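Local coordinates for protein 4-alpha-glucanotransferase (Aquifex aeolicus, PDB 1TZ7) that belongs to the amylomaltase (D-enzyme) family of 4-alpha-glucanotransferases, enzymes built round a parallel eight-stranded beta/alpha barrel, at residues M159-E164 and K185-K190; P407-W412 and E439-L444; L303-F308 and T336-L341; L244-G249 and P253-G258. All coordinates share one frame; numbering follows the deposited sequence.

The four contacts follow the chain in the order 1, 4, 3, 2 and share no residue. Contact 3 belongs to the barrel proper: segment 303-308 runs off the C-terminal end of a barrel strand, the end where active sites of such barrels are found. Contact 4 lies nearest to it, about 5 Å away between nearest atoms, where a loop leads into an inner strand of an antiparallel sheet that adjoins the barrel. Contacts 1 and 2 are outlying helix pairs on opposite sides of the molecule, about 50 Å apart between centres. Contact 2 comes to about 12 Å of contact 3 between nearest atoms, whereas contact 1 stays about 20 Å from it.

Contact 1 of 4, residues M159-E164 and K185-K190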
loop_
_atom_site.group_PDB
_atom_site.type_symbol
_atom_site.label_atom_id
_atom_site.label_comp_id
_atom_site.label_asym_id
_atom_site.label_seq_id
_atom_site.Cartn_x
_atom_site.Cartn_y
_atom_site.Cartn_z
ATOM N N MET A 159 -11.972 14.516 -10.502
ATOM C CA MET A 159 -12.493 13.377 -11.259
ATOM C C MET A 159 -13.598 13.804 -12.227
ATOM O O MET A 159 -13.751 13.220 -13.290
ATOM C CB MET A 159 -13.035 12.306 -10.307
ATOM C CG MET A 159 -11.960 11.597 -9.477
ATOM S SD MET A 159 -10.790 10.666 -10.477
ATOM C CE MET A 159 -11.825 9.306 -11.057
ATOM N N ALA A 160 -14.362 14.824 -11.844
ATOM C CA ALA A 160 -15.490 15.295 -12.661
ATOM C C ALA A 160 -15.004 16.066 -13.889
ATOM O O ALA A 160 -15.596 15.974 -14.966
ATOM C CB ALA A 160 -16.414 16.161 -11.831
ATOM N N ILE A 161 -13.921 16.824 -13.717
ATOM C CA ILE A 161 -13.325 17.584 -14.818
ATOM C C ILE A 161 -12.558 16.653 -15.758
ATOM O O ILE A 161 -12.582 16.831 -16.973
ATOM C CB ILE A 161 -12.376 18.689 -14.265
ATOM C CG1 ILE A 161 -13.157 19.681 -13.401
ATOM C CG2 ILE A 161 -11.689 19.430 -15.414
ATOM C CD1 ILE A 161 -12.286 20.506 -12.482
ATOM N N LYS A 162 -11.880 15.661 -15.180
ATOM C CA LYS A 162 -11.170 14.643 -15.964
ATOM C C LYS A 162 -12.148 13.870 -16.855
ATOM O O LYS A 162 -11.831 13.530 -17.993
ATOM C CB LYS A 162 -10.435 13.671 -15.031
ATOM C CG LYS A 162 -9.451 12.755 -15.740
ATOM C CD LYS A 162 -8.423 12.171 -14.770
ATOM C CE LYS A 162 -8.915 10.882 -14.133
ATOM N NZ LYS A 162 -7.820 9.889 -13.980
ATOM N N GLU A 163 -13.335 13.603 -16.320
ATOM C CA GLU A 163 -14.392 12.928 -17.068
ATOM C C GLU A 163 -14.828 13.763 -18.268
ATOM O O GLU A 163 -14.898 13.266 -19.387
ATOM C CB GLU A 163 -15.600 12.681 -16.161
ATOM C CG GLU A 163 -15.909 11.218 -15.916
ATOM C CD GLU A 163 -16.915 11.021 -14.799
ATOM O OE1 GLU A 163 -17.554 12.014 -14.392
ATOM O OE2 GLU A 163 -17.067 9.877 -14.328
ATOM N N GLU A 164 -15.123 15.035 -18.017
ATOM C CA GLU A 164 -15.718 15.904 -19.024
ATOM C C GLU A 164 -14.744 16.145 -20.169
ATOM O O GLU A 164 -15.033 15.821 -21.319
ATOM C CB GLU A 164 -16.131 17.242 -18.390
ATOM C CG GLU A 164 -16.784 18.224 -19.357
ATOM C CD GLU A 164 -18.289 18.049 -19.442
ATOM O OE1 GLU A 164 -19.003 19.070 -19.525
ATOM O OE2 GLU A 164 -18.758 16.893 -19.429
ATOM N N LYS A 185 -15.083 27.595 -9.228
ATOM C CA LYS A 185 -16.477 27.764 -8.810
ATOM C C LYS A 185 -17.431 27.435 -9.955
ATOM O O LYS A 185 -18.409 26.714 -9.770
ATOM C CB LYS A 185 -16.730 29.202 -8.336
ATOM C CG LYS A 185 -15.871 29.642 -7.147
ATOM C CD LYS A 185 -16.638 30.599 -6.205
ATOM C CE LYS A 185 -17.336 31.746 -6.974
ATOM N NZ LYS A 185 -16.454 32.374 -8.002
ATOM N N ARG A 186 -17.136 27.974 -11.139
ATOM C CA ARG A 186 -18.016 27.828 -12.301
ATOM C C ARG A 186 -18.166 26.365 -12.689
ATOM O O ARG A 186 -19.277 25.880 -12.889
ATOM C CB ARG A 186 -17.463 28.619 -13.494
ATOM C CG ARG A 186 -17.515 30.141 -13.321
ATOM C CD ARG A 186 -17.056 30.936 -14.564
ATOM N NE ARG A 186 -15.979 30.256 -15.302
ATOM C CZ ARG A 186 -16.169 29.429 -16.339
ATOM N NH1 ARG A 186 -15.124 28.865 -16.937
ATOM N NH2 ARG A 186 -17.400 29.164 -16.777
ATOM N N VAL A 187 -17.040 25.666 -12.794
ATOM C CA VAL A 187 -17.029 24.303 -13.306
ATOM C C VAL A 187 -17.632 23.314 -12.288
ATOM O O VAL A 187 -18.122 22.256 -12.663
ATOM C CB VAL A 187 -15.581 23.856 -13.700
ATOM C CG1 VAL A 187 -14.738 23.560 -12.460
ATOM C CG2 VAL A 187 -15.623 22.655 -14.628
ATOM N N LEU A 188 -17.594 23.685 -11.004
ATOM C CA LEU A 188 -18.168 22.857 -9.924
ATOM C C LEU A 188 -19.686 22.811 -10.029
ATOM O O LEU A 188 -20.287 21.739 -10.015
ATOM C CB LEU A 188 -17.759 23.430 -8.557
ATOM C CG LEU A 188 -17.799 22.545 -7.294
ATOM C CD1 LEU A 188 -18.178 23.297 -6.021
ATOM C CD2 LEU A 188 -18.485 21.190 -7.416
ATOM N N ASN A 189 -20.299 23.985 -10.129
ATOM C CA ASN A 189 -21.744 24.088 -10.293
ATOM C C ASN A 189 -22.219 23.398 -11.573
ATOM O O ASN A 189 -23.261 22.753 -11.587
ATOM C CB ASN A 189 -22.168 25.557 -10.307
ATOM C CG ASN A 189 -23.651 25.732 -10.553
ATOM O OD1 ASN A 189 -24.469 25.501 -9.666
ATOM N ND2 ASN A 189 -24.006 26.142 -11.765
ATOM N N LYS A 190 -21.440 23.543 -12.641
ATOM C CA LYS A 190 -21.750 22.904 -13.922
ATOM C C LYS A 190 -21.790 21.380 -13.776
ATOM O O LYS A 190 -22.761 20.734 -14.164
ATOM C CB LYS A 190 -20.702 23.300 -14.971
ATOM C CG LYS A 190 -21.008 22.812 -16.385
ATOM C CD LYS A 190 -19.754 22.830 -17.260
ATOM C CE LYS A 190 -20.042 22.317 -18.663
ATOM N NZ LYS A 190 -18.815 21.799 -19.332
#
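Ile161 and Val187 form the apolar part of this contact, where the CA atoms of Ile161 and Val187 are 7.8 Å apart, the nearest pair between the two segments. The two side chains cross at about a right angle. CD1 of Ile161 lies 3.9 Å from CG1 of Val187, and one step back along the isoleucine CG1 approaches the other valine methyl, CG2, at 4.1 Å. CG1 of Ile161 stands beside its own backbone N (chi1 -62°), which turns the CG1-CD1 branch to the valine, with CD1 extended beyond it (chi2 161°). Trp172 packs against Ile161, and Leu157, one turn earlier on the same helix as Ile161, also touches Val187. The two helices, 149-165 and 181-190, belong to the all-helical region inserted between the second and third barrel strands, well away from the barrel wall.

The other end of the contact is exposed to solvent and is held across the two segments by a salt bridge. Lys190, its chain extended beyond CG, reaches across to Glu164, whose chain bends at CG (chi2 89°). NZ of Lys190 donates to OE1 of Glu164 at 2.7 Å, a short bond that uses the anti lone pair, on the side away from OE2. CE of the lysine follows at 3.5 Å from OE1. Leu191, directly after the second segment, lies against the Glu164 side chain.

Contact 2 of 4, residues P407-W412 and E439-L444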
loop_
_atom_site.group_PDB
_atom_site.type_symbol
_atom_site.label_atom_id
_atom_site.label_comp_id
_atom_site.label_asym_id
_atom_site.label_seq_id
_atom_site.Cartn_x
_atom_site.Cartn_y
_atom_site.Cartn_z
ATOM N N PRO A 407 9.429 -12.829 -4.915
ATOM C CA PRO A 407 8.836 -14.152 -5.080
ATOM C C PRO A 407 8.514 -14.734 -3.713
ATOM O O PRO A 407 9.250 -14.470 -2.763
ATOM C CB PRO A 407 9.941 -14.965 -5.791
ATOM C CG PRO A 407 11.198 -14.174 -5.653
ATOM C CD PRO A 407 10.832 -12.775 -5.355
ATOM N N PRO A 408 7.425 -15.484 -3.595
ATOM C CA PRO A 408 7.166 -16.236 -2.370
ATOM C C PRO A 408 8.316 -17.184 -2.079
ATOM O O PRO A 408 9.007 -17.609 -3.009
ATOM C CB PRO A 408 5.876 -17.010 -2.693
ATOM C CG PRO A 408 5.231 -16.230 -3.788
ATOM C CD PRO A 408 6.362 -15.671 -4.598
ATOM N N ILE A 409 8.524 -17.499 -0.806
ATOM C CA ILE A 409 9.685 -18.283 -0.369
ATOM C C ILE A 409 9.911 -19.548 -1.210
ATOM O O ILE A 409 11.049 -19.887 -1.532
ATOM C CB ILE A 409 9.529 -18.660 1.131
ATOM C CG1 ILE A 409 9.806 -17.441 2.019
ATOM C CG2 ILE A 409 10.466 -19.830 1.508
ATOM C CD1 ILE A 409 11.225 -16.862 1.866
ATOM N N ARG A 410 8.831 -20.241 -1.561
ATOM C CA ARG A 410 8.948 -21.520 -2.271
ATOM C C ARG A 410 9.496 -21.325 -3.687
ATOM O O ARG A 410 10.266 -22.142 -4.171
ATOM C CB ARG A 410 7.597 -22.237 -2.324
ATOM C CG ARG A 410 7.666 -23.667 -2.909
ATOM C CD ARG A 410 6.367 -24.460 -2.765
ATOM N NE ARG A 410 6.536 -25.869 -3.117
ATOM C CZ ARG A 410 5.572 -26.787 -3.034
ATOM N NH1 ARG A 410 4.364 -26.454 -2.611
ATOM N NH2 ARG A 410 5.821 -28.044 -3.376
ATOM N N GLY A 411 9.082 -20.239 -4.343
ATOM C CA GLY A 411 9.569 -19.913 -5.678
ATOM C C GLY A 411 10.975 -19.331 -5.655
ATOM O O GLY A 411 11.771 -19.563 -6.558
ATOM N N TRP A 412 11.267 -18.566 -4.614
ATOM C CA TRP A 412 12.610 -18.059 -4.370
ATOM C C TRP A 412 13.587 -19.221 -4.179
ATOM O O TRP A 412 14.699 -19.213 -4.725
ATOM C CB TRP A 412 12.597 -17.151 -3.131
ATOM C CG TRP A 412 13.927 -16.948 -2.476
ATOM C CD1 TRP A 412 14.902 -16.063 -2.848
ATOM C CD2 TRP A 412 14.424 -17.624 -1.315
ATOM N NE1 TRP A 412 15.977 -16.156 -1.995
ATOM C CE2 TRP A 412 15.708 -17.107 -1.043
ATOM C CE3 TRP A 412 13.913 -18.627 -0.473
ATOM C CZ2 TRP A 412 16.489 -17.558 0.029
ATOM C CZ3 TRP A 412 14.690 -19.068 0.591
ATOM C CH2 TRP A 412 15.961 -18.533 0.830
ATOM N N GLU A 439 7.835 -23.718 5.900
ATOM C CA GLU A 439 7.620 -23.991 7.316
ATOM C C GLU A 439 8.869 -23.654 8.133
ATOM O O GLU A 439 8.777 -23.054 9.201
ATOM C CB GLU A 439 7.251 -25.458 7.517
ATOM C CG GLU A 439 6.879 -25.816 8.944
ATOM C CD GLU A 439 6.672 -27.307 9.138
ATOM O OE1 GLU A 439 6.898 -27.793 10.261
ATOM O OE2 GLU A 439 6.284 -27.992 8.164
ATOM N N GLU A 440 10.035 -24.049 7.622
ATOM C CA GLU A 440 11.296 -23.854 8.339
ATOM C C GLU A 440 11.606 -22.374 8.509
ATOM O O GLU A 440 12.109 -21.949 9.560
ATOM C CB GLU A 440 12.449 -24.549 7.601
ATOM C CG GLU A 440 13.145 -25.631 8.410
ATOM C CD GLU A 440 12.177 -26.645 8.979
ATOM O OE1 GLU A 440 11.867 -26.561 10.186
ATOM O OE2 GLU A 440 11.726 -27.526 8.220
ATOM N N LEU A 441 11.299 -21.585 7.484
ATOM C CA LEU A 441 11.616 -20.162 7.495
ATOM C C LEU A 441 10.580 -19.376 8.265
ATOM O O LEU A 441 10.890 -18.347 8.848
ATOM C CB LEU A 441 11.733 -19.625 6.059
ATOM C CG LEU A 441 12.903 -20.186 5.227
ATOM C CD1 LEU A 441 13.304 -19.219 4.131
ATOM C CD2 LEU A 441 14.097 -20.516 6.106
ATOM N N ILE A 442 9.340 -19.861 8.267
ATOM C CA ILE A 442 8.313 -19.296 9.131
ATOM C C ILE A 442 8.731 -19.440 10.600
ATOM O O ILE A 442 8.640 -18.494 11.366
ATOM C CB ILE A 442 6.950 -19.979 8.881
ATOM C CG1 ILE A 442 6.323 -19.448 7.582
ATOM C CG2 ILE A 442 5.996 -19.729 10.055
ATOM C CD1 ILE A 442 5.238 -20.348 7.009
ATOM N N ARG A 443 9.198 -20.631 10.971
ATOM C CA ARG A 443 9.683 -20.879 12.337
ATOM C C ARG A 443 10.817 -19.924 12.716
ATOM O O ARG A 443 10.843 -19.404 13.820
ATOM C CB ARG A 443 10.163 -22.314 12.481
ATOM C CG ARG A 443 9.049 -23.334 12.600
ATOM C CD ARG A 443 9.541 -24.759 12.747
ATOM N NE ARG A 443 8.455 -25.731 12.652
ATOM C CZ ARG A 443 7.769 -26.202 13.693
ATOM N NH1 ARG A 443 8.049 -25.794 14.925
ATOM N NH2 ARG A 443 6.798 -27.088 13.500
ATOM N N LEU A 444 11.751 -19.703 11.784
ATOM C CA LEU A 444 12.898 -18.812 12.026
ATOM C C LEU A 444 12.430 -17.366 12.270
ATOM O O LEU A 444 12.956 -16.665 13.137
ATOM C CB LEU A 444 13.862 -18.849 10.826
ATOM C CG LEU A 444 15.218 -19.581 10.969
ATOM C CD1 LEU A 444 15.255 -20.535 12.132
ATOM C CD2 LEU A 444 15.559 -20.298 9.686
#
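Leu441 meets Ile409 and Trp412 through one methyl group, CD1, where helix 437-447 packs on the short helix 409-414. Both helices lie on the connection between the seventh and eighth strands of the beta/alpha barrel. Leu441 carries CG beside its backbone N, and CD1 is close to anti to CA (chi2 -155°), so this methyl is the far end of an extended side chain directed at the other helix.

The two partners receive it differently. Ile409 crosses the leucine at a slant and offers both of its branches, CG2 and CD1 each lying 3.9 Å from Leu441 CD1. Trp412 stands at about a right angle to the leucine, and CZ3 on the six-membered part of its indole comes to 3.8 Å from the same CD1. Leu424 of helix 418-428 also packs on Leu441, adding to this buried hydrophobic cluster.

A hydrogen bond between NE1 and the hydroxyl of Tyr382 ties the indole at its rim, and the carbonyl O of Ile409 lies in the ring plane, 3.3 Å from CE3 of Trp412. At the start of the short helix Pro408 is the N-cap, its O accepting a bond from Trp412 N, while Asp459 OD1 takes up Ile409 N.

On the longer helix, Arg443 and Glu439, one turn apart, form a salt bridge: OE1 of Glu439 lies in the guanidinium plane, 3.3 Å from NH2 of Arg443, in a weak, fairly straight bond (158°).

Contact 3 of 4, residues L303-F308 and T336-L341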
loop_
_atom_site.group_PDB
_atom_site.type_symbol
_atom_site.label_atom_id
_atom_site.label_comp_id
_atom_site.label_asym_id
_atom_site.label_seq_id
_atom_site.Cartn_x
_atom_site.Cartn_y
_atom_site.Cartn_z
ATOM N N LEU A 303 1.544 2.860 9.826
ATOM C CA LEU A 303 1.806 3.363 8.499
ATOM C C LEU A 303 3.196 2.964 8.069
ATOM O O LEU A 303 4.187 3.466 8.597
ATOM C CB LEU A 303 1.676 4.888 8.476
ATOM C CG LEU A 303 0.401 5.449 9.092
ATOM C CD1 LEU A 303 0.414 6.970 9.046
ATOM C CD2 LEU A 303 -0.825 4.899 8.384
ATOM N N ARG A 304 3.270 2.050 7.111
ATOM C CA ARG A 304 4.538 1.651 6.532
ATOM C C ARG A 304 5.008 2.707 5.551
ATOM O O ARG A 304 4.313 3.021 4.586
ATOM C CB ARG A 304 4.401 0.301 5.825
ATOM C CG ARG A 304 5.716 -0.439 5.657
ATOM C CD ARG A 304 5.654 -1.589 4.671
ATOM N NE ARG A 304 6.044 -1.176 3.327
ATOM C CZ ARG A 304 6.300 -2.013 2.328
ATOM N NH1 ARG A 304 6.648 -1.536 1.137
ATOM N NH2 ARG A 304 6.206 -3.329 2.513
ATOM N N LEU A 305 6.189 3.261 5.804
ATOM C CA LEU A 305 6.704 4.356 5.007
ATOM C C LEU A 305 7.545 3.828 3.855
ATOM O O LEU A 305 8.737 3.506 4.016
ATOM C CB LEU A 305 7.515 5.311 5.876
ATOM C CG LEU A 305 6.726 5.972 7.025
ATOM C CD1 LEU A 305 7.646 6.789 7.896
ATOM C CD2 LEU A 305 5.581 6.849 6.478
ATOM N N ASP A 306 6.911 3.731 2.696
ATOM C CA ASP A 306 7.563 3.296 1.476
ATOM C C ASP A 306 8.785 4.177 1.148
ATOM O O ASP A 306 8.720 5.396 1.225
ATOM C CB ASP A 306 6.553 3.340 0.326
ATOM C CG ASP A 306 7.170 3.031 -1.006
ATOM O OD1 ASP A 306 7.599 1.873 -1.211
ATOM O OD2 ASP A 306 7.263 3.886 -1.925
ATOM N N HIS A 307 9.891 3.529 0.785
ATOM C CA HIS A 307 11.134 4.224 0.450
ATOM C C HIS A 307 11.545 5.215 1.566
ATOM O O HIS A 307 11.807 6.399 1.305
ATOM C CB HIS A 307 11.004 4.956 -0.897
ATOM C CG HIS A 307 12.317 5.367 -1.479
ATOM N ND1 HIS A 307 13.389 4.504 -1.574
ATOM C CD2 HIS A 307 12.742 6.551 -1.982
ATOM C CE1 HIS A 307 14.415 5.136 -2.116
ATOM N NE2 HIS A 307 14.050 6.379 -2.375
ATOM N N PHE A 308 11.600 4.712 2.799
ATOM C CA PHE A 308 11.913 5.538 3.966
ATOM C C PHE A 308 13.218 6.334 3.783
ATOM O O PHE A 308 13.335 7.447 4.257
ATOM C CB PHE A 308 12.016 4.667 5.223
ATOM C CG PHE A 308 12.430 5.421 6.449
ATOM C CD1 PHE A 308 11.487 6.081 7.226
ATOM C CD2 PHE A 308 13.771 5.488 6.825
ATOM C CE1 PHE A 308 11.867 6.786 8.357
ATOM C CE2 PHE A 308 14.154 6.200 7.966
ATOM C CZ PHE A 308 13.202 6.844 8.726
ATOM N N THR A 336 13.925 17.139 10.728
ATOM C CA THR A 336 12.934 18.169 11.052
ATOM C C THR A 336 11.510 17.655 10.858
ATOM O O THR A 336 10.622 17.964 11.646
ATOM C CB THR A 336 13.161 19.443 10.188
ATOM O OG1 THR A 336 14.057 19.159 9.113
ATOM C CG2 THR A 336 13.876 20.509 10.978
ATOM N N LEU A 337 11.303 16.868 9.805
ATOM C CA LEU A 337 9.978 16.342 9.487
ATOM C C LEU A 337 9.483 15.408 10.574
ATOM O O LEU A 337 8.344 15.501 11.011
ATOM C CB LEU A 337 10.002 15.594 8.147
ATOM C CG LEU A 337 8.782 14.707 7.860
ATOM C CD1 LEU A 337 7.538 15.546 7.719
ATOM C CD2 LEU A 337 9.005 13.866 6.614
ATOM N N PHE A 338 10.333 14.493 11.000
ATOM C CA PHE A 338 9.896 13.451 11.902
ATOM C C PHE A 338 9.826 13.947 13.350
ATOM O O PHE A 338 9.058 13.425 14.140
ATOM C CB PHE A 338 10.781 12.215 11.776
ATOM C CG PHE A 338 10.382 11.311 10.645
ATOM C CD1 PHE A 338 11.114 11.279 9.471
ATOM C CD2 PHE A 338 9.258 10.508 10.749
ATOM C CE1 PHE A 338 10.735 10.453 8.429
ATOM C CE2 PHE A 338 8.881 9.687 9.711
ATOM C CZ PHE A 338 9.618 9.660 8.552
ATOM N N LYS A 339 10.614 14.969 13.679
ATOM C CA LYS A 339 10.489 15.640 14.981
ATOM C C LYS A 339 9.083 16.218 15.141
ATOM O O LYS A 339 8.465 16.094 16.201
ATOM C CB LYS A 339 11.530 16.754 15.125
ATOM C CG LYS A 339 11.545 17.417 16.524
ATOM C CD LYS A 339 12.806 18.250 16.748
ATOM C CE LYS A 339 12.998 18.614 18.233
ATOM N NZ LYS A 339 11.742 18.506 19.016
ATOM N N LYS A 340 8.580 16.840 14.080
ATOM C CA LYS A 340 7.236 17.403 14.095
ATOM C C LYS A 340 6.168 16.311 14.043
ATOM O O LYS A 340 5.175 16.386 14.752
ATOM C CB LYS A 340 7.042 18.374 12.931
ATOM C CG LYS A 340 6.381 19.678 13.327
ATOM C CD LYS A 340 5.285 20.058 12.371
ATOM C CE LYS A 340 4.492 21.248 12.880
ATOM N NZ LYS A 340 4.410 22.331 11.878
ATOM N N LEU A 341 6.383 15.295 13.203
ATOM C CA LEU A 341 5.409 14.199 13.063
ATOM C C LEU A 341 5.250 13.421 14.374
ATOM O O LEU A 341 4.146 13.031 14.735
ATOM C CB LEU A 341 5.814 13.236 11.928
ATOM C CG LEU A 341 5.569 13.717 10.485
ATOM C CD1 LEU A 341 6.006 12.650 9.492
ATOM C CD2 LEU A 341 4.105 14.087 10.260
#
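Leu305, Phe308 and Phe338 make the entire contact, all three buried and all apolar. The aliphatic part is carried by Leu305, which comes from the opposite direction to Phe338 and sets its CD1 methyl against the outer end of that ring. CD1 lies 3.5 Å from CZ and 3.6 Å from CE2 of Phe338, near the ring plane, so the methyl abuts an edge. It also lies in the plane of the Phe308 ring, 4.0 Å from CD1 of Phe308, and so is wedged against the rims of both phenylalanines.

The aromatic part is the meeting of Phe308 with Phe338. Their centroids are 5.5 Å apart and their planes are inclined at 42°, a slanted pairing in which CE1 of Phe308 rests 3.7 Å from CZ and 3.8 Å from CE1 of Phe338. Phe308 holds CG anti to its backbone N (chi1 176°), which swings the ring back toward the helix although the start of its side chain does not point there. Phe311 adds an edge-to-face contact to Phe338.

No hydrogen bond joins the two segments. The backbone of Leu305 pairs with Ile351 in the barrel sheet, and just past the strand His307 N bonds to Glu353 OE2.

Strand 302-305 and strand 350-352 are parallel neighbours in the barrel, and helix 334-344 belongs to the beta-alpha-beta crossover between them, packing on the barrel's outer side. Helix 287-297 touches Leu341 on this helix, and helix 360-368 covers Phe308.

Contact 4 of 4, residues L244-G249 and P253-G258; sequences LFKLDG and PLFVAG
Leu254 meets Lys246 and Asp248 of loop segment 244-249, where the chain doubles back in a hairpin-like loop leading into strand 255-259 of the four-stranded antiparallel sheet. A single beta bridge, between Leu247 and Pro253, joins the two arms, and its one hydrogen bond runs from Leu254 N to Lys246 O (2.8 Å, 163°), the donor lying 21° from the carbonyl plane. Lys246 is the centre of an inverse gamma turn, and its carbonyl faces the other arm.

Followed outward, the Leu254 side chain leaves with CB directed at the opposite arm, 3.5 Å from Lys246 O. CG then turns anti to the backbone N (chi1 -158°), and from it CD1 ends at 4.1 Å from CB of Asp248, a loose van der Waals contact at the solvent surface.

Next to it, the extended Lys246 side chain passes Phe255 at a slant, CD standing 4.0 Å from CD2 of the ring, before NZ reaches a salt bridge with Glu316 and the hydroxyl of Tyr314. Asp248 OD2 accepts from Lys252 N inside the loop. On the other side of the backbone, methyl CD2 of Leu247 closes in on Pro253, 3.7 Å from its CA.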
loop_
_atom_site.group_PDB
_atom_site.type_symbol
_atom_site.label_atom_id
_atom_site.label_comp_id
_atom_site.label_asym_id
_atom_site.label_seq_id
_atom_site.Cartn_x
_atom_site.Cartn_y
_atom_site.Cartn_z
ATOM N N LEU A 244 4.513 22.178 -3.893
ATOM C CA LEU A 244 5.119 21.127 -3.061
ATOM C C LEU A 244 6.000 20.167 -3.895
ATOM O O LEU A 244 6.607 19.238 -3.352
ATOM C CB LEU A 244 4.019 20.332 -2.330
ATOM C CG LEU A 244 3.757 20.680 -0.846
ATOM C CD1 LEU A 244 3.944 22.148 -0.556
ATOM C CD2 LEU A 244 2.378 20.225 -0.431
ATOM N N PHE A 245 6.065 20.404 -5.202
ATOM C CA PHE A 245 6.869 19.578 -6.106
ATOM C C PHE A 245 7.781 20.448 -6.961
ATOM O O PHE A 245 7.558 21.654 -7.091
ATOM C CB PHE A 245 5.958 18.738 -7.001
ATOM C CG PHE A 245 4.998 17.893 -6.244
ATOM C CD1 PHE A 245 3.791 18.419 -5.800
ATOM C CD2 PHE A 245 5.297 16.569 -5.950
ATOM C CE1 PHE A 245 2.896 17.635 -5.084
ATOM C CE2 PHE A 245 4.404 15.783 -5.234
ATOM C CZ PHE A 245 3.204 16.318 -4.802
ATOM N N LYS A 246 8.811 19.837 -7.545
ATOM C CA LYS A 246 9.771 20.575 -8.361
ATOM C C LYS A 246 9.278 20.663 -9.794
ATOM O O LYS A 246 9.603 19.823 -10.625
ATOM C CB LYS A 246 11.152 19.917 -8.301
ATOM C CG LYS A 246 11.857 20.093 -6.951
ATOM C CD LYS A 246 13.346 19.793 -7.038
ATOM C CE LYS A 246 14.060 20.160 -5.743
ATOM N NZ LYS A 246 15.443 19.623 -5.691
ATOM N N LEU A 247 8.477 21.691 -10.067
ATOM C CA LEU A 247 7.939 21.931 -11.399
ATOM C C LEU A 247 8.439 23.268 -11.931
ATOM O O LEU A 247 8.866 24.130 -11.165
ATOM C CB LEU A 247 6.406 21.933 -11.362
ATOM C CG LEU A 247 5.731 20.841 -10.522
ATOM C CD1 LEU A 247 4.213 21.023 -10.530
ATOM C CD2 LEU A 247 6.108 19.451 -11.023
ATOM N N ASP A 248 8.378 23.437 -13.249
ATOM C CA ASP A 248 8.776 24.688 -13.883
ATOM C C ASP A 248 7.569 25.636 -14.006
ATOM O O ASP A 248 6.541 25.425 -13.365
ATOM C CB ASP A 248 9.400 24.414 -15.267
ATOM C CG ASP A 248 8.424 23.764 -16.236
ATOM O OD1 ASP A 248 8.883 23.196 -17.249
ATOM O OD2 ASP A 248 7.190 23.770 -16.067
ATOM N N GLY A 249 7.708 26.674 -14.829
ATOM C CA GLY A 249 6.665 27.675 -14.987
ATOM C C GLY A 249 5.349 27.111 -15.519
ATOM O O GLY A 249 4.275 27.616 -15.186
ATOM N N PRO A 253 7.142 18.685 -14.707
ATOM C CA PRO A 253 8.225 18.287 -13.805
ATOM C C PRO A 253 9.581 18.808 -14.267
ATOM O O PRO A 253 9.941 18.646 -15.429
ATOM C CB PRO A 253 8.186 16.750 -13.860
ATOM C CG PRO A 253 6.817 16.418 -14.333
ATOM C CD PRO A 253 6.412 17.522 -15.241
ATOM N N LEU A 254 10.309 19.441 -13.356
ATOM C CA LEU A 254 11.687 19.845 -13.604
ATOM C C LEU A 254 12.637 18.694 -13.254
ATOM O O LEU A 254 13.655 18.497 -13.911
ATOM C CB LEU A 254 12.025 21.088 -12.764
ATOM C CG LEU A 254 13.196 21.973 -13.215
ATOM C CD1 LEU A 254 13.003 22.483 -14.647
ATOM C CD2 LEU A 254 13.359 23.143 -12.250
ATOM N N PHE A 255 12.292 17.940 -12.212
ATOM C CA PHE A 255 12.999 16.699 -11.887
ATOM C C PHE A 255 12.010 15.585 -11.535
ATOM O O PHE A 255 10.899 15.851 -11.075
ATOM C CB PHE A 255 13.964 16.926 -10.724
ATOM C CG PHE A 255 15.068 17.909 -11.029
ATOM C CD1 PHE A 255 16.243 17.489 -11.642
ATOM C CD2 PHE A 255 14.932 19.251 -10.703
ATOM C CE1 PHE A 255 17.262 18.393 -11.925
ATOM C CE2 PHE A 255 15.949 20.159 -10.984
ATOM C CZ PHE A 255 17.112 19.726 -11.594
ATOM N N VAL A 256 12.422 14.336 -11.752
ATOM C CA VAL A 256 11.572 13.182 -11.451
ATOM C C VAL A 256 12.302 12.154 -10.577
ATOM O O VAL A 256 13.517 12.227 -10.392
ATOM C CB VAL A 256 11.058 12.486 -12.751
ATOM C CG1 VAL A 256 10.059 13.373 -13.468
ATOM C CG2 VAL A 256 12.219 12.119 -13.671
ATOM N N ALA A 257 11.545 11.200 -10.048
ATOM C CA ALA A 257 12.024 10.342 -8.977
ATOM C C ALA A 257 12.570 9.040 -9.535
ATOM O O ALA A 257 12.285 8.667 -10.671
ATOM C CB ALA A 257 10.905 10.064 -7.987
ATOM N N GLY A 258 13.356 8.355 -8.721
ATOM C CA GLY A 258 13.903 7.065 -9.081
ATOM C C GLY A 258 14.945 6.608 -8.079
ATOM O O GLY A 258 15.014 7.125 -6.963
#